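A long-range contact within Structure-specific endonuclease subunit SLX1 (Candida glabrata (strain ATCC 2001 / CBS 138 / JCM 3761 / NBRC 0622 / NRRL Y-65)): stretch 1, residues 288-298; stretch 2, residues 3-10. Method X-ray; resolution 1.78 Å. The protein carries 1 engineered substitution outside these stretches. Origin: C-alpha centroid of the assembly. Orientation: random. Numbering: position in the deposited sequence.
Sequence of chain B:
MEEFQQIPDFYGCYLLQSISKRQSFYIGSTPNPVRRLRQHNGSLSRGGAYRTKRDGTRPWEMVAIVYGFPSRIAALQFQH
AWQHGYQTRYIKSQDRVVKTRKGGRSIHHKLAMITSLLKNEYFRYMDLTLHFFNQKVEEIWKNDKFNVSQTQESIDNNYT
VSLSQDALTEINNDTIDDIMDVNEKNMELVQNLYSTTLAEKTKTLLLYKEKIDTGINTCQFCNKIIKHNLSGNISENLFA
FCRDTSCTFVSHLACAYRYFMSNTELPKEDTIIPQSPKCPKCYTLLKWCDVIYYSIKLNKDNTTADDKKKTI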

# COMPACT_ATOMS: atom_id res chain seq x y z
N TRP B 288 -5.32 -7.52 4.31
CA TRP B 288 -4.69 -8.59 3.54
C TRP B 288 -3.26 -8.23 3.14
O TRP B 288 -2.36 -9.07 3.13
CB TRP B 288 -5.53 -8.91 2.29
CG TRP B 288 -5.03 -10.12 1.51
CD1 TRP B 288 -4.47 -10.11 0.26
CD2 TRP B 288 -5.03 -11.48 1.94
NE1 TRP B 288 -4.14 -11.39 -0.13
CE2 TRP B 288 -4.48 -12.26 0.88
CE3 TRP B 288 -5.49 -12.13 3.09
CZ2 TRP B 288 -4.35 -13.65 0.95
CZ3 TRP B 288 -5.34 -13.53 3.19
CH2 TRP B 288 -4.78 -14.28 2.11
N CYS B 289 -3.03 -6.95 2.84
CA CYS B 289 -1.66 -6.51 2.48
C CYS B 289 -0.61 -6.74 3.61
O CYS B 289 0.55 -7.13 3.35
CB CYS B 289 -1.70 -4.99 2.11
SG CYS B 289 -0.10 -4.41 1.44
N ASP B 290 -1.02 -6.51 4.86
CA ASP B 290 -0.14 -6.78 5.99
C ASP B 290 0.07 -8.30 6.15
O ASP B 290 1.16 -8.73 6.46
CB ASP B 290 -0.71 -6.22 7.30
CG ASP B 290 -0.54 -4.71 7.42
OD1 ASP B 290 0.23 -4.11 6.64
OD2 ASP B 290 -1.20 -4.13 8.29
N VAL B 291 -1.00 -9.08 5.95
CA VAL B 291 -0.86 -10.54 6.00
C VAL B 291 0.19 -11.01 5.00
O VAL B 291 1.08 -11.82 5.32
CB VAL B 291 -2.23 -11.23 5.73
CG1 VAL B 291 -2.06 -12.76 5.68
CG2 VAL B 291 -3.21 -10.87 6.84
N ILE B 292 0.12 -10.48 3.78
CA ILE B 292 1.08 -10.85 2.75
C ILE B 292 2.48 -10.35 3.07
O ILE B 292 3.50 -11.05 2.80
CB ILE B 292 0.64 -10.28 1.39
CG1 ILE B 292 -0.74 -10.90 0.96
CG2 ILE B 292 1.68 -10.62 0.32
CD1 ILE B 292 -0.77 -12.51 0.92
N TYR B 293 2.55 -9.13 3.61
CA TYR B 293 3.86 -8.57 3.98
C TYR B 293 4.62 -9.56 4.88
O TYR B 293 5.75 -9.96 4.58
CB TYR B 293 3.73 -7.23 4.70
CG TYR B 293 5.07 -6.79 5.30
CD1 TYR B 293 6.06 -6.20 4.49
CD2 TYR B 293 5.35 -7.04 6.66
CE1 TYR B 293 7.34 -5.86 5.04
CE2 TYR B 293 6.61 -6.70 7.22
CZ TYR B 293 7.59 -6.11 6.39
OH TYR B 293 8.78 -5.78 6.91
N TYR B 294 3.98 -10.00 5.95
CA TYR B 294 4.70 -10.86 6.86
C TYR B 294 4.92 -12.26 6.25
O TYR B 294 5.96 -12.89 6.47
CB TYR B 294 3.96 -10.97 8.19
CG TYR B 294 4.03 -9.66 8.96
CD1 TYR B 294 5.24 -9.26 9.55
CD2 TYR B 294 2.92 -8.83 9.07
CE1 TYR B 294 5.33 -8.04 10.24
CE2 TYR B 294 2.99 -7.62 9.77
CZ TYR B 294 4.20 -7.21 10.32
OH TYR B 294 4.29 -6.03 11.04
N SER B 295 3.91 -12.72 5.51
CA SER B 295 3.96 -14.05 4.92
C SER B 295 5.17 -14.21 4.04
O SER B 295 5.97 -15.14 4.18
CB SER B 295 2.66 -14.32 4.11
OG SER B 295 2.66 -15.70 3.78
N ILE B 296 5.34 -13.28 3.12
CA ILE B 296 6.44 -13.38 2.17
C ILE B 296 7.78 -13.10 2.82
O ILE B 296 8.75 -13.82 2.59
CB ILE B 296 6.22 -12.40 1.00
CG1 ILE B 296 5.00 -12.82 0.20
CG2 ILE B 296 7.48 -12.31 0.13
CD1 ILE B 296 4.72 -11.82 -0.91
N LYS B 297 7.83 -12.11 3.72
CA LYS B 297 9.13 -11.79 4.31
C LYS B 297 9.64 -12.91 5.23
O LYS B 297 10.86 -13.15 5.33
CB LYS B 297 9.05 -10.48 5.08
CG LYS B 297 10.45 -9.97 5.47
CD LYS B 297 10.33 -8.51 5.78
CE LYS B 297 11.69 -7.94 6.13
NZ LYS B 297 12.70 -8.15 5.06
N LEU B 298 8.72 -13.57 5.93
CA LEU B 298 9.16 -14.69 6.77
C LEU B 298 9.75 -15.79 5.90
O LEU B 298 10.72 -16.42 6.27
CB LEU B 298 8.00 -15.22 7.61
CG LEU B 298 7.61 -14.26 8.74
CD1 LEU B 298 6.19 -14.57 9.23
CD2 LEU B 298 8.60 -14.28 9.91
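Stretch 2, residues 3-10: EFQQIPDF

At the centre of the contact is Ile-7, the residue of stretch 2 most covered by the helix that includes residues 288-298. Its CA-to-CB bond points toward the helix, and with chi1 m and chi2 t the side chain sets its CD1 against Cys-289 and Ile-292, about one turn apart: CD1 of Ile-7 lies 3.6 Å from CG2 of Ile-292, 3.9 Å from SG of Cys-289 and 3.5 Å from the backbone O of Cys-289. The Tyr-293 ring also packs on Ile-7, with CD1 of Tyr-293 3.8 Å from CB of Ile-7. Here the backbones come close, 5.2 Å between CA of Tyr-293 and CA of Ile-7.

Phe-4 through Asp-9 make the contact as an irregular, largely extended segment, and the two stretches bury 486 Å² in total, both sides summed. The segment crosses the helix obliquely, and in register the order is reversed: from Ile-7 back to Gln-6 the contact moves from Tyr-293 to Ile-296. CA of Ile-296 is 5.9 Å from CA of Gln-6, and CG2 of Ile-296 is 3.8 Å from that same CA of Gln-6. CD1 of Ile-296 extends to O of Gln-5 at 3.9 Å and meets the edge of the Phe-4 ring, 4.2 Å from CD2 of Phe-4. Phi/psi values from Phe-4 to Pro-8 stay in the extended region; Asp-9 breaks the run at -57/-43.

A water bridges the two backbones beside this core, donating to O of Tyr-293 at 2.8 Å and accepting a weak hydrogen bond from N of Ile-7 at 2.9 Å.

Farther out, the contact turns polar. O of Ile-7 sits at the Tyr-293 ring edge, 3.4 Å from CD1 of Tyr-293, and OH of Tyr-293 donates to OD1 of Asp-9 at 2.7 Å. The Gln-6 amide serves three partners: NE2 of Gln-6 donates to O of Ile-7 at 2.8 Å and to OD1 of Asp-9 at 2.9 Å, while OE1 of Gln-6 accepts from NZ of Lys-297 at 3.0 Å. One side-chain amide thus braces its own segment and ties it to the helix. NZ of Lys-297 stays 4.1 Å from OD1 of Asp-9, beyond a salt bridge, but a second water links the two residues, accepting from NZ of Lys-297 at 2.9 Å and donating to OD2 of Asp-9 at 2.6 Å.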

# COMPACT_ATOMS: atom_id res chain seq x y z
N GLU B 3 10.29 -16.74 -8.09
CA GLU B 3 10.68 -16.00 -6.89
C GLU B 3 9.78 -14.77 -6.65
O GLU B 3 9.60 -13.90 -7.52
CB GLU B 3 12.14 -15.56 -6.98
N PHE B 4 9.20 -14.69 -5.45
CA PHE B 4 8.32 -13.57 -5.12
C PHE B 4 9.14 -12.39 -4.69
O PHE B 4 10.22 -12.56 -4.15
CB PHE B 4 7.34 -13.97 -4.02
CG PHE B 4 6.19 -14.82 -4.51
CD1 PHE B 4 6.41 -15.90 -5.36
CD2 PHE B 4 4.91 -14.56 -4.08
CE1 PHE B 4 5.33 -16.69 -5.80
CE2 PHE B 4 3.84 -15.33 -4.52
CZ PHE B 4 4.04 -16.40 -5.37
N GLN B 5 8.65 -11.18 -4.90
CA GLN B 5 9.33 -10.03 -4.32
C GLN B 5 8.60 -9.67 -3.04
O GLN B 5 7.39 -9.79 -2.94
CB GLN B 5 9.41 -8.85 -5.29
CG GLN B 5 8.10 -8.22 -5.65
CD GLN B 5 8.24 -7.06 -6.66
OE1 GLN B 5 8.91 -7.19 -7.70
NE2 GLN B 5 7.56 -5.97 -6.39
N GLN B 6 9.35 -9.24 -2.05
CA GLN B 6 8.72 -8.82 -0.80
C GLN B 6 7.93 -7.54 -0.97
O GLN B 6 8.22 -6.69 -1.83
CB GLN B 6 9.78 -8.65 0.31
CG GLN B 6 10.39 -7.29 0.44
CD GLN B 6 11.03 -7.05 1.83
OE1 GLN B 6 12.00 -7.76 2.19
NE2 GLN B 6 10.47 -6.10 2.63
N ILE B 7 6.89 -7.40 -0.13
CA ILE B 7 6.21 -6.13 0.06
C ILE B 7 7.19 -5.19 0.81
O ILE B 7 7.87 -5.64 1.72
CB ILE B 7 4.94 -6.33 0.87
CG1 ILE B 7 3.95 -7.17 -0.00
CG2 ILE B 7 4.33 -4.98 1.31
CD1 ILE B 7 2.53 -7.12 0.50
N PRO B 8 7.33 -3.94 0.37
CA PRO B 8 8.29 -3.03 1.02
C PRO B 8 8.03 -2.87 2.49
O PRO B 8 6.86 -2.83 2.93
CB PRO B 8 8.05 -1.64 0.35
CG PRO B 8 7.52 -2.06 -1.06
CD PRO B 8 6.64 -3.32 -0.79
N ASP B 9 9.12 -2.78 3.25
CA ASP B 9 8.99 -2.41 4.66
C ASP B 9 8.28 -1.07 4.79
O ASP B 9 7.49 -0.88 5.69
CB ASP B 9 10.39 -2.33 5.33
CG ASP B 9 11.14 -3.65 5.24
OD1 ASP B 9 10.49 -4.75 5.15
OD2 ASP B 9 12.37 -3.64 5.18
N PHE B 10 8.65 -0.13 3.94
CA PHE B 10 7.99 1.16 3.89
C PHE B 10 8.03 1.69 2.48
O PHE B 10 9.09 1.69 1.85
CB PHE B 10 8.70 2.18 4.83
CG PHE B 10 7.94 3.51 4.94
CD1 PHE B 10 8.11 4.53 3.99
CD2 PHE B 10 7.00 3.66 5.94
CE1 PHE B 10 7.33 5.75 4.07
CE2 PHE B 10 6.24 4.88 6.07
CZ PHE B 10 6.41 5.92 5.13
O HOH W 1 7.13 -8.79 2.43
O HOH W 2 14.01 -5.59 4.64